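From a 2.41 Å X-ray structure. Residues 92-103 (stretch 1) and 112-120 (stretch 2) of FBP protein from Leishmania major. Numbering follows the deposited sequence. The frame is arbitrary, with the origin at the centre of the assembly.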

# COMPACT_ATOMS: atom_id res chain seq x y z
N CYS C 92 2.94 22.30 25.47
CA CYS C 92 3.48 22.60 26.79
C CYS C 92 3.45 21.35 27.68
O CYS C 92 4.46 20.99 28.30
CB CYS C 92 2.61 23.69 27.43
SG CYS C 92 3.26 24.22 29.01
N VAL C 93 2.30 20.69 27.69
CA VAL C 93 2.05 19.58 28.58
C VAL C 93 1.35 18.48 27.82
O VAL C 93 0.46 18.74 27.01
CB VAL C 93 1.11 20.06 29.74
CG1 VAL C 93 0.54 18.92 30.58
CG2 VAL C 93 1.86 21.04 30.63
N LEU C 94 1.74 17.24 28.13
CA LEU C 94 1.21 16.04 27.53
C LEU C 94 0.57 15.21 28.63
O LEU C 94 1.16 15.03 29.69
CB LEU C 94 2.36 15.23 26.97
CG LEU C 94 2.20 14.66 25.60
CD1 LEU C 94 2.29 15.77 24.57
CD2 LEU C 94 3.31 13.65 25.37
N GLY C 95 -0.61 14.68 28.37
CA GLY C 95 -1.25 13.74 29.28
C GLY C 95 -1.73 12.53 28.51
O GLY C 95 -2.66 12.63 27.72
N SER C 96 -1.10 11.39 28.75
CA SER C 96 -1.56 10.11 28.21
C SER C 96 -2.41 9.36 29.24
O SER C 96 -1.99 9.23 30.37
CB SER C 96 -0.35 9.25 27.89
OG SER C 96 -0.77 8.02 27.35
N GLU C 97 -3.56 8.84 28.81
CA GLU C 97 -4.45 8.08 29.69
C GLU C 97 -3.78 6.93 30.43
O GLU C 97 -4.14 6.64 31.57
CB GLU C 97 -5.64 7.51 28.92
CG GLU C 97 -6.78 7.04 29.81
CD GLU C 97 -8.01 6.63 28.98
OE1 GLU C 97 -7.88 5.72 28.17
OE2 GLU C 97 -9.13 7.21 29.10
N GLU C 98 -2.79 6.30 29.79
CA GLU C 98 -2.08 5.16 30.36
C GLU C 98 -1.11 5.52 31.49
O GLU C 98 -0.80 4.65 32.31
CB GLU C 98 -1.31 4.41 29.27
CG GLU C 98 -2.14 4.06 28.01
CD GLU C 98 -1.49 3.00 27.12
OE1 GLU C 98 -0.29 2.71 27.27
OE2 GLU C 98 -2.20 2.45 26.24
N GLU C 99 -0.73 6.79 31.60
CA GLU C 99 0.27 7.22 32.57
C GLU C 99 -0.31 7.98 33.77
O GLU C 99 -1.30 8.70 33.66
CB GLU C 99 1.29 8.08 31.87
CG GLU C 99 1.84 7.39 30.63
CD GLU C 99 3.05 8.07 30.04
OE1 GLU C 99 3.35 9.22 30.41
OE2 GLU C 99 3.71 7.43 29.21
N GLU C 100 0.33 7.83 34.92
CA GLU C 100 -0.17 8.46 36.13
C GLU C 100 0.06 9.98 36.19
O GLU C 100 -0.76 10.69 36.76
CB GLU C 100 0.30 7.74 37.40
CG GLU C 100 -0.67 7.88 38.59
CD GLU C 100 -2.11 7.33 38.38
OE1 GLU C 100 -2.45 6.81 37.29
OE2 GLU C 100 -2.92 7.43 39.32
N GLN C 101 1.14 10.46 35.58
CA GLN C 101 1.47 11.89 35.61
C GLN C 101 1.50 12.48 34.22
O GLN C 101 1.68 11.77 33.24
CB GLN C 101 2.82 12.12 36.28
CG GLN C 101 2.77 12.02 37.79
CD GLN C 101 4.12 12.27 38.43
OE1 GLN C 101 5.07 12.68 37.75
NE2 GLN C 101 4.21 12.04 39.73
N MET C 102 1.35 13.80 34.16
CA MET C 102 1.59 14.56 32.95
C MET C 102 3.08 14.72 32.68
O MET C 102 3.92 14.63 33.59
CB MET C 102 0.93 15.93 33.06
CG MET C 102 -0.59 15.88 32.98
SD MET C 102 -1.40 17.46 33.34
CE MET C 102 -1.18 17.50 35.12
N ILE C 103 3.41 14.94 31.41
CA ILE C 103 4.78 15.19 30.96
C ILE C 103 4.89 16.63 30.51
O ILE C 103 4.05 17.10 29.77
CB ILE C 103 5.16 14.26 29.80
CG1 ILE C 103 5.24 12.81 30.30
CG2 ILE C 103 6.50 14.66 29.19
CD1 ILE C 103 5.08 11.80 29.19
N ASP C 112 2.33 26.03 23.50
CA ASP C 112 1.27 26.58 24.38
C ASP C 112 -0.01 25.72 24.43
O ASP C 112 -1.02 26.15 24.99
CB ASP C 112 0.98 28.07 24.04
CG ASP C 112 0.79 28.33 22.55
OD1 ASP C 112 0.66 27.37 21.75
OD2 ASP C 112 0.79 29.52 22.19
N TYR C 113 0.05 24.50 23.90
CA TYR C 113 -1.08 23.58 23.97
C TYR C 113 -0.91 22.54 25.08
O TYR C 113 0.19 22.03 25.30
CB TYR C 113 -1.32 22.90 22.61
CG TYR C 113 -1.84 23.86 21.57
CD1 TYR C 113 -3.07 24.48 21.74
CD2 TYR C 113 -1.12 24.13 20.41
CE1 TYR C 113 -3.57 25.35 20.79
CE2 TYR C 113 -1.61 25.01 19.46
CZ TYR C 113 -2.84 25.62 19.65
OH TYR C 113 -3.34 26.50 18.71
N LEU C 114 -2.01 22.25 25.77
CA LEU C 114 -2.10 21.12 26.69
C LEU C 114 -2.90 20.06 25.95
O LEU C 114 -4.00 20.35 25.50
CB LEU C 114 -2.84 21.49 27.98
CG LEU C 114 -2.22 22.55 28.91
CD1 LEU C 114 -2.55 23.96 28.46
CD2 LEU C 114 -2.71 22.36 30.34
N ILE C 115 -2.37 18.85 25.82
CA ILE C 115 -3.06 17.81 25.07
C ILE C 115 -3.20 16.55 25.91
O ILE C 115 -2.25 16.09 26.53
CB ILE C 115 -2.42 17.53 23.69
CG1 ILE C 115 -3.17 16.42 22.97
CG2 ILE C 115 -0.95 17.16 23.81
CD1 ILE C 115 -2.96 16.43 21.46
N PHE C 116 -4.42 16.02 25.95
CA PHE C 116 -4.75 14.85 26.71
C PHE C 116 -5.30 13.87 25.72
O PHE C 116 -6.24 14.20 25.00
CB PHE C 116 -5.77 15.21 27.80
CG PHE C 116 -5.21 16.16 28.79
CD1 PHE C 116 -4.45 15.69 29.85
CD2 PHE C 116 -5.37 17.52 28.63
CE1 PHE C 116 -3.89 16.56 30.77
CE2 PHE C 116 -4.81 18.41 29.54
CZ PHE C 116 -4.07 17.93 30.61
N PHE C 117 -4.72 12.67 25.68
CA PHE C 117 -5.09 11.72 24.66
C PHE C 117 -5.19 10.30 25.19
O PHE C 117 -4.53 9.93 26.14
CB PHE C 117 -4.10 11.81 23.48
CG PHE C 117 -2.69 11.42 23.84
CD1 PHE C 117 -1.80 12.34 24.38
CD2 PHE C 117 -2.25 10.12 23.63
CE1 PHE C 117 -0.51 11.96 24.72
CE2 PHE C 117 -0.97 9.74 23.98
CZ PHE C 117 -0.09 10.65 24.54
N ASP C 118 -6.10 9.54 24.58
CA ASP C 118 -6.16 8.10 24.73
C ASP C 118 -5.55 7.52 23.44
O ASP C 118 -6.18 7.55 22.39
CB ASP C 118 -7.62 7.67 24.92
CG ASP C 118 -7.77 6.17 25.15
OD1 ASP C 118 -6.76 5.44 25.26
OD2 ASP C 118 -8.93 5.71 25.24
N PRO C 119 -4.30 7.00 23.51
CA PRO C 119 -3.63 6.58 22.27
C PRO C 119 -4.30 5.41 21.55
O PRO C 119 -4.25 5.34 20.33
CB PRO C 119 -2.22 6.21 22.73
CG PRO C 119 -2.37 5.84 24.16
CD PRO C 119 -3.49 6.69 24.70
N LEU C 120 -4.91 4.50 22.30
CA LEU C 120 -5.58 3.35 21.72
C LEU C 120 -6.70 2.80 22.62
O LEU C 120 -6.46 2.00 23.50
CB LEU C 120 -4.54 2.26 21.37
CG LEU C 120 -5.01 1.19 20.39
CD1 LEU C 120 -5.33 1.79 19.03
CD2 LEU C 120 -3.91 0.15 20.27

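Strands 93-96 and 113-118 run side by side in parallel, their directions 13° apart and their axes 4.8 Å apart at closest approach. The register pairs V93 with L114, L94 with I115, G95 with F116 and S96 with F117.

The backbone ladder follows the parallel pattern, in which alternate residues of stretch 1 bond to the two neighbours of their partner. V93 O accepts from I115 N (3.1 Å, N-H...O angle 166°). G95 uses both its polar atoms: its N donates to I115 O (2.8 Å, 151°) and its O accepts from F117 N (2.9 Å, 160°). E97 N extends the ladder to F117 O (3.0 Å, 159°). At the other end Y113 O takes C92 N at 2.8 Å and, weakly, V93 N at 3.5 Å. L94 faces the other way: its N donates to I103 O and its O accepts from I103 N, both at 2.8 Å, so the returning chain satisfies what stretch 2 does not. S96 O accepts from E99 N (3.0 Å), closing a type I turn, while S96 OG is bonded elsewhere in the structure.

Side chains alternate between faces. On one, L94 CD1 meets I115 CG2 at 3.6 Å, and L94 CG lies 3.9 Å from F117 CE1 at the ring edge. S96 CA sits over the face of that ring, 4.1 Å from the centroid of F117 and 16° off its normal. On the other, V93 CB packs 4.2 Å from L114 CG. Here G95 leaves room for F116: an ideal CB on G95 would fall 2.4 Å from F116 CD1, a clash. M102 SD approaches the same ring edge-on, 3.7 Å from F116 CE1.

One contact is not evidently favourable: E97 OE1 lies 3.1 Å from D118 OD2, two acceptors of like formal charge without a hydrogen bond between them. Altogether the stretches bury 679 Å², summed over both sides.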